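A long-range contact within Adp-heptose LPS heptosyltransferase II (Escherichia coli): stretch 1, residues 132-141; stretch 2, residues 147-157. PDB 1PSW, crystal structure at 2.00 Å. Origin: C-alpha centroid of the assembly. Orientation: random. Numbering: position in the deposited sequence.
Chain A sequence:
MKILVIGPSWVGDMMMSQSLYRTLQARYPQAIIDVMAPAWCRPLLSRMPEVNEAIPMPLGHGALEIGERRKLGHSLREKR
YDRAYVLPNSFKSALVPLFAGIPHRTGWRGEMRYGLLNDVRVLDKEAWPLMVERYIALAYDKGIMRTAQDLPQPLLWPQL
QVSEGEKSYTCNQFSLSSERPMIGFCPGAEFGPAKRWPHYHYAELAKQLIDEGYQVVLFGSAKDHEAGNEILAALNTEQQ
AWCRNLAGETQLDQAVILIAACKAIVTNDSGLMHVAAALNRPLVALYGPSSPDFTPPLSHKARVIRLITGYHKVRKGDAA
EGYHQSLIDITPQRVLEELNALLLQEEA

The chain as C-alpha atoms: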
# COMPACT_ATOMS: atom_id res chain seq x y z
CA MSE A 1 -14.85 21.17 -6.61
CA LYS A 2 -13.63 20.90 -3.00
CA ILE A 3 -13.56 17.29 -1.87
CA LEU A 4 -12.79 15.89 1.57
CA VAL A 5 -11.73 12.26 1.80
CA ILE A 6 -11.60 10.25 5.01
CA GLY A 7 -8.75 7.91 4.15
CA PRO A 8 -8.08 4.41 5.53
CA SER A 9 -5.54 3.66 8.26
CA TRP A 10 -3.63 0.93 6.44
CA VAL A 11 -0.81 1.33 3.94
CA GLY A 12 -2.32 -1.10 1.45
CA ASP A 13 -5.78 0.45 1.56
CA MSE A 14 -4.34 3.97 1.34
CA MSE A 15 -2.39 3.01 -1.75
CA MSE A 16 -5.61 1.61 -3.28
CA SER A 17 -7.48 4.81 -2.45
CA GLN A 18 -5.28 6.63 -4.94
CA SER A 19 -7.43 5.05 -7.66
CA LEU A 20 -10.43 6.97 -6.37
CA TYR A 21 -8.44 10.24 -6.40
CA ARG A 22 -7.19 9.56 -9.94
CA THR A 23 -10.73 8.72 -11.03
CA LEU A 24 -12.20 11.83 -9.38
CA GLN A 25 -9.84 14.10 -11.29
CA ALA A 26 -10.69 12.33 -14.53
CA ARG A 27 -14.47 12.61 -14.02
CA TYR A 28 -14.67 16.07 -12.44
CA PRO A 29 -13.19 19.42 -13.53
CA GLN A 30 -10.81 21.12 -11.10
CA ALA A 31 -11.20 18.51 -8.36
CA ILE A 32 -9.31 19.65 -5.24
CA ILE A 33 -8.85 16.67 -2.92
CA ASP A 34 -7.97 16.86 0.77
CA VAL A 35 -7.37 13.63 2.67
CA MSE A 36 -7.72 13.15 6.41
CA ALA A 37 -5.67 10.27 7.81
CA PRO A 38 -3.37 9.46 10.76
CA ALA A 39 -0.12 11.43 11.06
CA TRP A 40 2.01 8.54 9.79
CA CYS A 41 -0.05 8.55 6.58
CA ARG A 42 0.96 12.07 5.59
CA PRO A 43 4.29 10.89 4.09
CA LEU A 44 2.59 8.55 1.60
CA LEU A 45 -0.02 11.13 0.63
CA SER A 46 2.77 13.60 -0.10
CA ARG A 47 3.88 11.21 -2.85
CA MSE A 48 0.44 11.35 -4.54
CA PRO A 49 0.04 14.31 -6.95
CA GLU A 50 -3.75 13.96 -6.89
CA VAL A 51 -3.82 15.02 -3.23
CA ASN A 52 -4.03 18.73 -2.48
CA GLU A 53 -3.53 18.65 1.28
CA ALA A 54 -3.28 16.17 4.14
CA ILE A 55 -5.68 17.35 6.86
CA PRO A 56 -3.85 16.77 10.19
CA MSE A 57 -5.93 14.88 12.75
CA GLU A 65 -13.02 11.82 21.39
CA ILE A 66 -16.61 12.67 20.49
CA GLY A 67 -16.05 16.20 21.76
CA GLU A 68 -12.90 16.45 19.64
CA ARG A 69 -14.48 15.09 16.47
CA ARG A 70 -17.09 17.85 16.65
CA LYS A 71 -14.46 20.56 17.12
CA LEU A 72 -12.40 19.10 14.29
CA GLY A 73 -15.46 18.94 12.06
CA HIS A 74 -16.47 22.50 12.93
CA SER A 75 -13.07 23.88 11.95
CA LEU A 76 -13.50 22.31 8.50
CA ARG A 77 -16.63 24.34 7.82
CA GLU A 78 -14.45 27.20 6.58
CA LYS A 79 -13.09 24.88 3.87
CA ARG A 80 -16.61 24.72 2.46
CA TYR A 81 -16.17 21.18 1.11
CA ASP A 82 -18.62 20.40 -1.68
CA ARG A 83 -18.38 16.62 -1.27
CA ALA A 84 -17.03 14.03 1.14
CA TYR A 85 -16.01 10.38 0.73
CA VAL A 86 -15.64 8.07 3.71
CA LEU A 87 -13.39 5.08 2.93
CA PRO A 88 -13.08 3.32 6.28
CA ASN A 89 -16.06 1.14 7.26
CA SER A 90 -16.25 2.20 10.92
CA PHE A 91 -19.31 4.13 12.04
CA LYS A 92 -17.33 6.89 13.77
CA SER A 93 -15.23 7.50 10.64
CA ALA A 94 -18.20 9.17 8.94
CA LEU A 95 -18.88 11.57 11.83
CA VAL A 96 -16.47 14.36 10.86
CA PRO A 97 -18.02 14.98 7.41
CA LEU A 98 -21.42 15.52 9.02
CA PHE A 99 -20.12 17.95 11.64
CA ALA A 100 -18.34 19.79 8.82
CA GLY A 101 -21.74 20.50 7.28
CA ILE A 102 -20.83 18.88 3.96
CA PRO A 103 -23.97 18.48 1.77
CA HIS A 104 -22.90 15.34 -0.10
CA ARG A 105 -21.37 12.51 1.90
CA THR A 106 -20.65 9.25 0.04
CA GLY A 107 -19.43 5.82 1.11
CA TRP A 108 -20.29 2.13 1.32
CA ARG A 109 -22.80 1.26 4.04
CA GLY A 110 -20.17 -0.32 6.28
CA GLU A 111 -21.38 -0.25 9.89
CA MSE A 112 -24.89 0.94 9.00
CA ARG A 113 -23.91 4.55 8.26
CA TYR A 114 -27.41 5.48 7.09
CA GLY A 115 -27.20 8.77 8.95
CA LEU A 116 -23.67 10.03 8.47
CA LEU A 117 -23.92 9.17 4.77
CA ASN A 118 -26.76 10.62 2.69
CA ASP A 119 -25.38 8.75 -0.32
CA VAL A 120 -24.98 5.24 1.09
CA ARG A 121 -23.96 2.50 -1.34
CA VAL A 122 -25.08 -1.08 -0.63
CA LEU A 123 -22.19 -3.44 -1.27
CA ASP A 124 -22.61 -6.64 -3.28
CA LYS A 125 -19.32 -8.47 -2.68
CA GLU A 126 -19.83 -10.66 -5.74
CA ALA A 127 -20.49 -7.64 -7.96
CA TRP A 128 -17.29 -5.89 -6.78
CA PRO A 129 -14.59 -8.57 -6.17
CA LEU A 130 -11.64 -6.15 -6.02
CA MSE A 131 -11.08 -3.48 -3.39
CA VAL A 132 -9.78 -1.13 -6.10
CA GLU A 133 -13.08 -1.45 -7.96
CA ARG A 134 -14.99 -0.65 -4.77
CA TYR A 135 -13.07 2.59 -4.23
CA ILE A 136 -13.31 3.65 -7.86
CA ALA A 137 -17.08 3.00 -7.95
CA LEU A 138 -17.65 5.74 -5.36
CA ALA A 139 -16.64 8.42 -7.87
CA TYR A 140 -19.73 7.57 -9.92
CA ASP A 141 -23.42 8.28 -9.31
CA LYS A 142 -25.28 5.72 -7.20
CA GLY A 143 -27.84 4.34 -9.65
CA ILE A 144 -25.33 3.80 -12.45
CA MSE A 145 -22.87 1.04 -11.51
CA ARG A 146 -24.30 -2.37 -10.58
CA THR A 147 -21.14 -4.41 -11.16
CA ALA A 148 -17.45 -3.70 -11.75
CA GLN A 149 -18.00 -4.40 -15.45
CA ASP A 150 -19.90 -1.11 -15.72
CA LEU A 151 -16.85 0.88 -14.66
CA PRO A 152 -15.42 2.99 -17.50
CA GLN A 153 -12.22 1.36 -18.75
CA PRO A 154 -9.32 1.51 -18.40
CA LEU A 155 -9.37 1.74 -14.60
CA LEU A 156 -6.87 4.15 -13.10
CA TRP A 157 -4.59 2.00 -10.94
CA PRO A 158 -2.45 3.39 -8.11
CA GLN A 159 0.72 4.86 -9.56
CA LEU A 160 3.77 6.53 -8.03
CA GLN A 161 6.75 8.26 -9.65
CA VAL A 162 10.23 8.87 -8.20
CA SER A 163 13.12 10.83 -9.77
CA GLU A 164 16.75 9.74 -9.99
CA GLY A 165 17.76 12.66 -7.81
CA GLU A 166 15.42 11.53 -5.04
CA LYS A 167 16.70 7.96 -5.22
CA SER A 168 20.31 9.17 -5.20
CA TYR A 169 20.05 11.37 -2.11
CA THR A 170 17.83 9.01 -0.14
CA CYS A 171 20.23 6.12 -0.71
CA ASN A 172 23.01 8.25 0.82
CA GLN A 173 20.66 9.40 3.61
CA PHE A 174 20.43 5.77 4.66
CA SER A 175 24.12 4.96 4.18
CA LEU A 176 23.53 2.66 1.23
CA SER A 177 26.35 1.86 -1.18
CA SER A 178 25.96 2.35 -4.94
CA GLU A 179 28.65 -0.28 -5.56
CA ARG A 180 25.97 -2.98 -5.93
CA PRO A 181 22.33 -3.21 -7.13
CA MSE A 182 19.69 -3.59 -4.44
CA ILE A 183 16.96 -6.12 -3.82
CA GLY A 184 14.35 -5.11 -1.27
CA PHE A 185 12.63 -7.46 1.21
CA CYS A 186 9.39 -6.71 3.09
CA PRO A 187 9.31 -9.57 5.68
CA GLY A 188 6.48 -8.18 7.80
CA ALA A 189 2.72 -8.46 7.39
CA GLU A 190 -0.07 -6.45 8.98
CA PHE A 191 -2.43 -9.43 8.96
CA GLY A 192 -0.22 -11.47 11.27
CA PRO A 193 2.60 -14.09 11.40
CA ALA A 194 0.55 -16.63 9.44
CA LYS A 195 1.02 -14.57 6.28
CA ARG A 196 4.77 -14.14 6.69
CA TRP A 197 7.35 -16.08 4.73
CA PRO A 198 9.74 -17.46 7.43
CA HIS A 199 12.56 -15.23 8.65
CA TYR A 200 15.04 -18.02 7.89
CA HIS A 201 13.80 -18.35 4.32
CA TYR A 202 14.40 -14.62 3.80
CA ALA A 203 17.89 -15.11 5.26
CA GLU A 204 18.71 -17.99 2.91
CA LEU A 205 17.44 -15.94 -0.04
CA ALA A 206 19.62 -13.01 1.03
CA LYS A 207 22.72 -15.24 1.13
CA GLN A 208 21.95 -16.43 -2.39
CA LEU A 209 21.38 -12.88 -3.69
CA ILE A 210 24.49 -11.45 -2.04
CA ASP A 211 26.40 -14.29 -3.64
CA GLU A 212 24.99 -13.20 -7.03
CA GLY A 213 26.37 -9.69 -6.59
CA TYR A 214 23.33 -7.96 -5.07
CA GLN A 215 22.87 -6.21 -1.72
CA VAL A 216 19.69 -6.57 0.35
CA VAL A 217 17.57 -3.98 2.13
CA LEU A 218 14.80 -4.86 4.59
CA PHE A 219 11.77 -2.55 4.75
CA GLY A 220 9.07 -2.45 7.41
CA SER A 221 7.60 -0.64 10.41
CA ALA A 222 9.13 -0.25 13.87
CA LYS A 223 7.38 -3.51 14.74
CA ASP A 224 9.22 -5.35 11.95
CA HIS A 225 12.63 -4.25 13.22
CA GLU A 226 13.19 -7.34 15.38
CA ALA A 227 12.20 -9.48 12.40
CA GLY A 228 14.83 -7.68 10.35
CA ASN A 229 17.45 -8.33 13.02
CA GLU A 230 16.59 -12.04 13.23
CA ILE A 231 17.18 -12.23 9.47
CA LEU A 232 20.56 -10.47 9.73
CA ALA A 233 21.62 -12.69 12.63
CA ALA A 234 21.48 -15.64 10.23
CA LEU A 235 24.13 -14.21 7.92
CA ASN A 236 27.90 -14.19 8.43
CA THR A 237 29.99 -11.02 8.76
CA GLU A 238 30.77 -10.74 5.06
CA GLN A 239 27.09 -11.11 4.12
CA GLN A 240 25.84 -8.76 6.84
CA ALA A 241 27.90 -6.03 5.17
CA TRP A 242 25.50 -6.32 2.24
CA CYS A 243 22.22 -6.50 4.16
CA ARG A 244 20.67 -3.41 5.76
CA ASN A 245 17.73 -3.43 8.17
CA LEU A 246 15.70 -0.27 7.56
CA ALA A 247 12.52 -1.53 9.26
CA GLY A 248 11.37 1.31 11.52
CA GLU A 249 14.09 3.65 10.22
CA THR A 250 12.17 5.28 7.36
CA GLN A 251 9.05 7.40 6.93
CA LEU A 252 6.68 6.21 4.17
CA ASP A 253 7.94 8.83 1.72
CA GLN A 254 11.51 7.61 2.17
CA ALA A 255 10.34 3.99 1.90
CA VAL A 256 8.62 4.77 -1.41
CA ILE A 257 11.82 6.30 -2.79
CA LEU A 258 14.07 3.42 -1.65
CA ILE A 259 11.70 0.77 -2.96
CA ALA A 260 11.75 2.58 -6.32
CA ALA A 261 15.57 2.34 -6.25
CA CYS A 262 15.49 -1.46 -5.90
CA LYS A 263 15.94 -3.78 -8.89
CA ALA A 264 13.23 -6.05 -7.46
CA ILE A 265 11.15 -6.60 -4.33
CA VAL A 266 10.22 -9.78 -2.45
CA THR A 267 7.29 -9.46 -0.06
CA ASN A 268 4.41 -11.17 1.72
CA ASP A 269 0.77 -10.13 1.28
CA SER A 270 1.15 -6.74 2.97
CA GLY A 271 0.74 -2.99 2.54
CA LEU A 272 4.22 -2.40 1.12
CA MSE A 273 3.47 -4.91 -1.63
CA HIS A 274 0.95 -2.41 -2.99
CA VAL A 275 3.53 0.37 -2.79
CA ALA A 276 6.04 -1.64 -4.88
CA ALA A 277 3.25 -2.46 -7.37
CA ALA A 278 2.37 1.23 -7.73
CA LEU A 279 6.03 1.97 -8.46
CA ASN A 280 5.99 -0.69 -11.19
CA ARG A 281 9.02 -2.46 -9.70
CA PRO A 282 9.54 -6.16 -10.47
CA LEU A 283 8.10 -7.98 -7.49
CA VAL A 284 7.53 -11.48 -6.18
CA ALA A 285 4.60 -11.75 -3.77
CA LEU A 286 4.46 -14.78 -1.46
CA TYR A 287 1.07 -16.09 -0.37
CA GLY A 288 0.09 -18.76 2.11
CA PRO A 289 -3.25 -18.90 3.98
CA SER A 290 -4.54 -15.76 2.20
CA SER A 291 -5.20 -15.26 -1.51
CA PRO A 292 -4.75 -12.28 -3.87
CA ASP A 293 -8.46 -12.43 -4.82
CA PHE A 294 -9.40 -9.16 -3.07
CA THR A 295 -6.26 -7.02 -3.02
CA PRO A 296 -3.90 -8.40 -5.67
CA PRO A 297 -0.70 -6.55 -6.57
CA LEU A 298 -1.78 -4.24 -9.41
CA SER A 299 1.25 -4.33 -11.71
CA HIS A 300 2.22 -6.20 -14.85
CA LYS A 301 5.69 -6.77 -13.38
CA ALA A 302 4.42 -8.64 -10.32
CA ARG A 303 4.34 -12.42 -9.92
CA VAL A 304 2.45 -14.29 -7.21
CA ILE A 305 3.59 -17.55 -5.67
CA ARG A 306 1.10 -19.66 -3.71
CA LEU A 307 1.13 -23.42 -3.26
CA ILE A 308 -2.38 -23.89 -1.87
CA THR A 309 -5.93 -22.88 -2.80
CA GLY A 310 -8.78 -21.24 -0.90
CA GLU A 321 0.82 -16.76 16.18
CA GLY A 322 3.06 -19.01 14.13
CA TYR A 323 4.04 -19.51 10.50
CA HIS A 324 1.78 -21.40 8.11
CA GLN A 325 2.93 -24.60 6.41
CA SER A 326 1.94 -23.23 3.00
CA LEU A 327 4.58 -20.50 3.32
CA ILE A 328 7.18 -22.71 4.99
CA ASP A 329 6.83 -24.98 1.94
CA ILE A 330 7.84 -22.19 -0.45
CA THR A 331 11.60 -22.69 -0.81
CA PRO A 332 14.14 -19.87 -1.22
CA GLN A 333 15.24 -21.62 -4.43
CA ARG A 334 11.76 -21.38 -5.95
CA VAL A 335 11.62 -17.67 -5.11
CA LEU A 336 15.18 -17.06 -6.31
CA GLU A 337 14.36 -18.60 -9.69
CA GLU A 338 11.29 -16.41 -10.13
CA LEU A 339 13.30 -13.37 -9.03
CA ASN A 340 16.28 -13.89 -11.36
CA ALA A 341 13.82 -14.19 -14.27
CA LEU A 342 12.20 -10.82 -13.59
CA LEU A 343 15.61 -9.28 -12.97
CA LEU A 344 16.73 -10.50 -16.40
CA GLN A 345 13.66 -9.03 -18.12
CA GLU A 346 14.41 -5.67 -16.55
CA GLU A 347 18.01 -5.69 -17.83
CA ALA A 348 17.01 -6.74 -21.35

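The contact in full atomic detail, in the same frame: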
# COMPACT_ATOMS: atom_id res chain seq x y z
N VAL A 132 -10.02 -2.29 -5.24
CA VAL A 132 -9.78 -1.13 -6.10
C VAL A 132 -11.05 -0.73 -6.85
O VAL A 132 -11.31 0.46 -7.06
CB VAL A 132 -8.66 -1.38 -7.15
CG1 VAL A 132 -9.09 -2.43 -8.18
CG2 VAL A 132 -8.31 -0.07 -7.85
N GLU A 133 -11.83 -1.72 -7.26
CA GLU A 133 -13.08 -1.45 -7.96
C GLU A 133 -14.06 -0.78 -7.00
O GLU A 133 -14.79 0.13 -7.38
CB GLU A 133 -13.67 -2.75 -8.52
CG GLU A 133 -12.73 -3.45 -9.50
CD GLU A 133 -13.22 -4.83 -9.89
OE1 GLU A 133 -13.82 -5.52 -9.03
OE2 GLU A 133 -12.98 -5.25 -11.05
N ARG A 134 -14.08 -1.23 -5.74
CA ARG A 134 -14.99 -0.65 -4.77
C ARG A 134 -14.70 0.82 -4.49
O ARG A 134 -15.62 1.61 -4.29
CB ARG A 134 -14.96 -1.45 -3.46
CG ARG A 134 -15.44 -2.88 -3.65
CD ARG A 134 -15.48 -3.68 -2.36
NE ARG A 134 -15.70 -5.09 -2.64
CZ ARG A 134 -15.77 -6.05 -1.72
NH1 ARG A 134 -15.63 -5.75 -0.44
NH2 ARG A 134 -15.95 -7.31 -2.10
N TYR A 135 -13.42 1.19 -4.47
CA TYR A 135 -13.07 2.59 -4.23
C TYR A 135 -13.43 3.43 -5.44
O TYR A 135 -14.04 4.49 -5.32
CB TYR A 135 -11.57 2.75 -3.95
CG TYR A 135 -11.16 2.38 -2.55
CD1 TYR A 135 -12.07 2.45 -1.49
CD2 TYR A 135 -9.85 2.01 -2.26
CE1 TYR A 135 -11.68 2.16 -0.19
CE2 TYR A 135 -9.45 1.72 -0.96
CZ TYR A 135 -10.38 1.79 0.08
OH TYR A 135 -9.99 1.51 1.37
N ILE A 136 -13.04 2.95 -6.62
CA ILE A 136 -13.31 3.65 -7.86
C ILE A 136 -14.81 3.89 -8.08
O ILE A 136 -15.20 4.96 -8.51
CB ILE A 136 -12.73 2.86 -9.07
CG1 ILE A 136 -11.20 2.95 -9.05
CG2 ILE A 136 -13.31 3.39 -10.37
CD1 ILE A 136 -10.51 2.08 -10.11
N ALA A 137 -15.63 2.89 -7.78
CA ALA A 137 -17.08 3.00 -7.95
C ALA A 137 -17.70 4.19 -7.23
O ALA A 137 -18.73 4.73 -7.68
CB ALA A 137 -17.75 1.72 -7.49
N LEU A 138 -17.10 4.62 -6.13
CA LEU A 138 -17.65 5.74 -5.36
C LEU A 138 -17.61 7.08 -6.10
O LEU A 138 -18.35 8.00 -5.75
CB LEU A 138 -16.92 5.88 -4.03
CG LEU A 138 -17.01 4.69 -3.07
CD1 LEU A 138 -16.26 5.02 -1.79
CD2 LEU A 138 -18.47 4.35 -2.77
N ALA A 139 -16.76 7.19 -7.11
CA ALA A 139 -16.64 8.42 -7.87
C ALA A 139 -17.79 8.57 -8.87
O ALA A 139 -17.92 9.60 -9.52
CB ALA A 139 -15.30 8.45 -8.61
N TYR A 140 -18.61 7.53 -8.99
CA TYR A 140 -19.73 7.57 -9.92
C TYR A 140 -21.07 7.66 -9.19
O TYR A 140 -21.17 7.32 -8.01
CB TYR A 140 -19.70 6.33 -10.82
CG TYR A 140 -18.48 6.30 -11.70
CD1 TYR A 140 -18.41 7.06 -12.86
CD2 TYR A 140 -17.36 5.54 -11.35
CE1 TYR A 140 -17.25 7.08 -13.65
CE2 TYR A 140 -16.20 5.55 -12.12
CZ TYR A 140 -16.16 6.32 -13.27
OH TYR A 140 -15.01 6.30 -14.04
N ASP A 141 -22.09 8.14 -9.90
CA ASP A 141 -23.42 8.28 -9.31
C ASP A 141 -23.97 6.93 -8.87
O ASP A 141 -23.74 5.92 -9.52
CB ASP A 141 -24.37 8.94 -10.30
CG ASP A 141 -23.93 10.34 -10.69
OD1 ASP A 141 -23.69 11.17 -9.78
OD2 ASP A 141 -23.82 10.62 -11.91
N THR A 147 -22.27 -3.48 -11.28
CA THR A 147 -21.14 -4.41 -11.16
C THR A 147 -19.88 -3.70 -11.64
O THR A 147 -19.96 -2.65 -12.26
CB THR A 147 -21.35 -5.69 -12.01
OG1 THR A 147 -21.20 -5.38 -13.40
CG2 THR A 147 -22.73 -6.28 -11.77
N ALA A 148 -18.72 -4.29 -11.36
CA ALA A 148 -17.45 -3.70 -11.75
C ALA A 148 -17.32 -3.61 -13.26
O ALA A 148 -16.54 -2.80 -13.77
CB ALA A 148 -16.30 -4.52 -11.17
N GLN A 149 -18.07 -4.43 -13.99
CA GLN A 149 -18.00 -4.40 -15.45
C GLN A 149 -18.53 -3.09 -16.02
O GLN A 149 -18.19 -2.73 -17.14
CB GLN A 149 -18.78 -5.59 -16.03
CG GLN A 149 -18.79 -5.65 -17.56
CD GLN A 149 -17.40 -5.61 -18.18
OE1 GLN A 149 -16.50 -6.34 -17.74
NE2 GLN A 149 -17.21 -4.78 -19.20
N ASP A 150 -19.36 -2.39 -15.26
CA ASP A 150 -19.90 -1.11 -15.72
C ASP A 150 -18.91 0.04 -15.60
O ASP A 150 -19.11 1.10 -16.18
CB ASP A 150 -21.17 -0.74 -14.95
CG ASP A 150 -22.30 -1.70 -15.19
OD1 ASP A 150 -22.39 -2.25 -16.31
OD2 ASP A 150 -23.10 -1.91 -14.26
N LEU A 151 -17.84 -0.17 -14.84
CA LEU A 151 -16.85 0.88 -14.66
C LEU A 151 -16.14 1.25 -15.95
O LEU A 151 -15.66 0.37 -16.68
CB LEU A 151 -15.80 0.45 -13.63
CG LEU A 151 -16.25 0.35 -12.18
CD1 LEU A 151 -15.10 -0.19 -11.34
CD2 LEU A 151 -16.69 1.72 -11.67
N PRO A 152 -16.09 2.55 -16.27
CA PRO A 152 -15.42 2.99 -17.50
C PRO A 152 -13.98 2.49 -17.50
O PRO A 152 -13.26 2.64 -16.51
CB PRO A 152 -15.51 4.51 -17.40
CG PRO A 152 -16.81 4.72 -16.70
CD PRO A 152 -16.77 3.68 -15.61
N GLN A 153 -13.56 1.90 -18.61
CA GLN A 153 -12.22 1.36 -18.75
C GLN A 153 -11.37 2.31 -19.59
O GLN A 153 -11.90 3.05 -20.42
CB GLN A 153 -12.27 -0.02 -19.42
CG GLN A 153 -13.02 -1.07 -18.60
CD GLN A 153 -12.14 -1.74 -17.56
OE1 GLN A 153 -12.62 -2.13 -16.50
NE2 GLN A 153 -10.86 -1.88 -17.86
N PRO A 154 -10.05 2.32 -19.38
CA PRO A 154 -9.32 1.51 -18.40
C PRO A 154 -9.41 2.10 -17.00
O PRO A 154 -9.58 3.31 -16.84
CB PRO A 154 -7.89 1.54 -18.93
CG PRO A 154 -7.80 2.92 -19.50
CD PRO A 154 -9.11 3.04 -20.25
N LEU A 155 -9.31 1.25 -15.98
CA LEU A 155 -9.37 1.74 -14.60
C LEU A 155 -8.05 2.44 -14.31
O LEU A 155 -7.02 2.08 -14.87
CB LEU A 155 -9.55 0.58 -13.61
CG LEU A 155 -10.77 -0.32 -13.80
CD1 LEU A 155 -10.81 -1.37 -12.70
CD2 LEU A 155 -12.04 0.52 -13.77
N LEU A 156 -8.09 3.45 -13.45
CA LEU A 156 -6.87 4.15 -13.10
C LEU A 156 -6.28 3.52 -11.84
O LEU A 156 -6.76 3.75 -10.74
CB LEU A 156 -7.17 5.63 -12.86
CG LEU A 156 -7.82 6.30 -14.07
CD1 LEU A 156 -8.02 7.78 -13.79
CD2 LEU A 156 -6.96 6.10 -15.30
N TRP A 157 -5.25 2.70 -12.03
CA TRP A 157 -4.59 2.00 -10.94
C TRP A 157 -3.68 2.92 -10.14
O TRP A 157 -3.28 3.99 -10.62
CB TRP A 157 -3.73 0.86 -11.49
CG TRP A 157 -4.46 -0.38 -11.90
CD1 TRP A 157 -5.81 -0.61 -11.81
CD2 TRP A 157 -3.88 -1.58 -12.41
NE1 TRP A 157 -6.10 -1.89 -12.23
CE2 TRP A 157 -4.93 -2.51 -12.60
CE3 TRP A 157 -2.57 -1.97 -12.72
CZ2 TRP A 157 -4.71 -3.80 -13.09
CZ3 TRP A 157 -2.35 -3.26 -13.21
CH2 TRP A 157 -3.42 -4.15 -13.39
O HOH W 1 -13.58 3.84 -13.96

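Residues 132-141 carry the last part of a helix that begins earlier in the chain, and residues 147-157 return across it, opening with a short 3-10 segment (148-150) and continuing as loop. The backbones remain well apart: CA of Glu133 lies 6.2 Å from CA of Ala148, CA of Ala137 lies 7.0 Å from CA of Leu151, and CA of Ile136 lies 8.0 Å from CA of Leu155. Side chains fill the space between them. No direct hydrogen bond joins the two stretches; together they bury 452 Å², and most of the closest contacts are between carbon atoms.

Leu151 contributes the most surface. Its CA-to-CB bond points sideways, but with chi1 m and chi2 t the end of the side chain comes nearer to the first stretch. Leu151 CD2 lies 4.0 Å from Ile136 CG2, 4.3 Å from Ala137 CB and 3.9 Å from Tyr140 CE2; Leu151 CD1 is 4.1 Å from both Ile136 CG2 and Glu133 CB. Leu151 CD2 also lies 4.0 Å from Ala137 CA. Leu151 N donates to Ala148 O at 3.1 Å, at the end of the 3-10 segment.

Ile136 is the main contributor from the helix. Its side chain points toward the second stretch and branches between two leucines: CG2 meets Leu151, whereas CD1, extended by a chi2 of t, packs 3.9 Å from Leu155 CB. These are van der Waals contacts between aliphatic groups, which gain by being shielded from solvent.

One turn earlier, Glu133 covers almost as much surface. The end of its chain, carboxylate included, lies against the methyl of Ala148, with Glu133 CD 3.3 Å from Ala148 CB, and in the aliphatic part Glu133 CG lies 4.3 Å from Leu155 CD1. The carboxylate makes no salt bridge or hydrogen bond to the second stretch; OE1 is hydrogen-bonded to a residue just outside the two stretches.

A type I turn runs from Ala137 to Tyr140, with Tyr140 N bonded to Ala137 O at 3.1 Å, and brings the tyrosine against the loop. Its ring meets Leu151 CD2 and Pro152 CD obliquely, with Tyr140 CZ 3.6 Å from Pro152 CD. The phenol also provides a polar link: water 1 lies 2.8 Å from Tyr140 OH and donates to Pro152 O, likewise at 2.8 Å, bridging the two stretches beside their apolar contact.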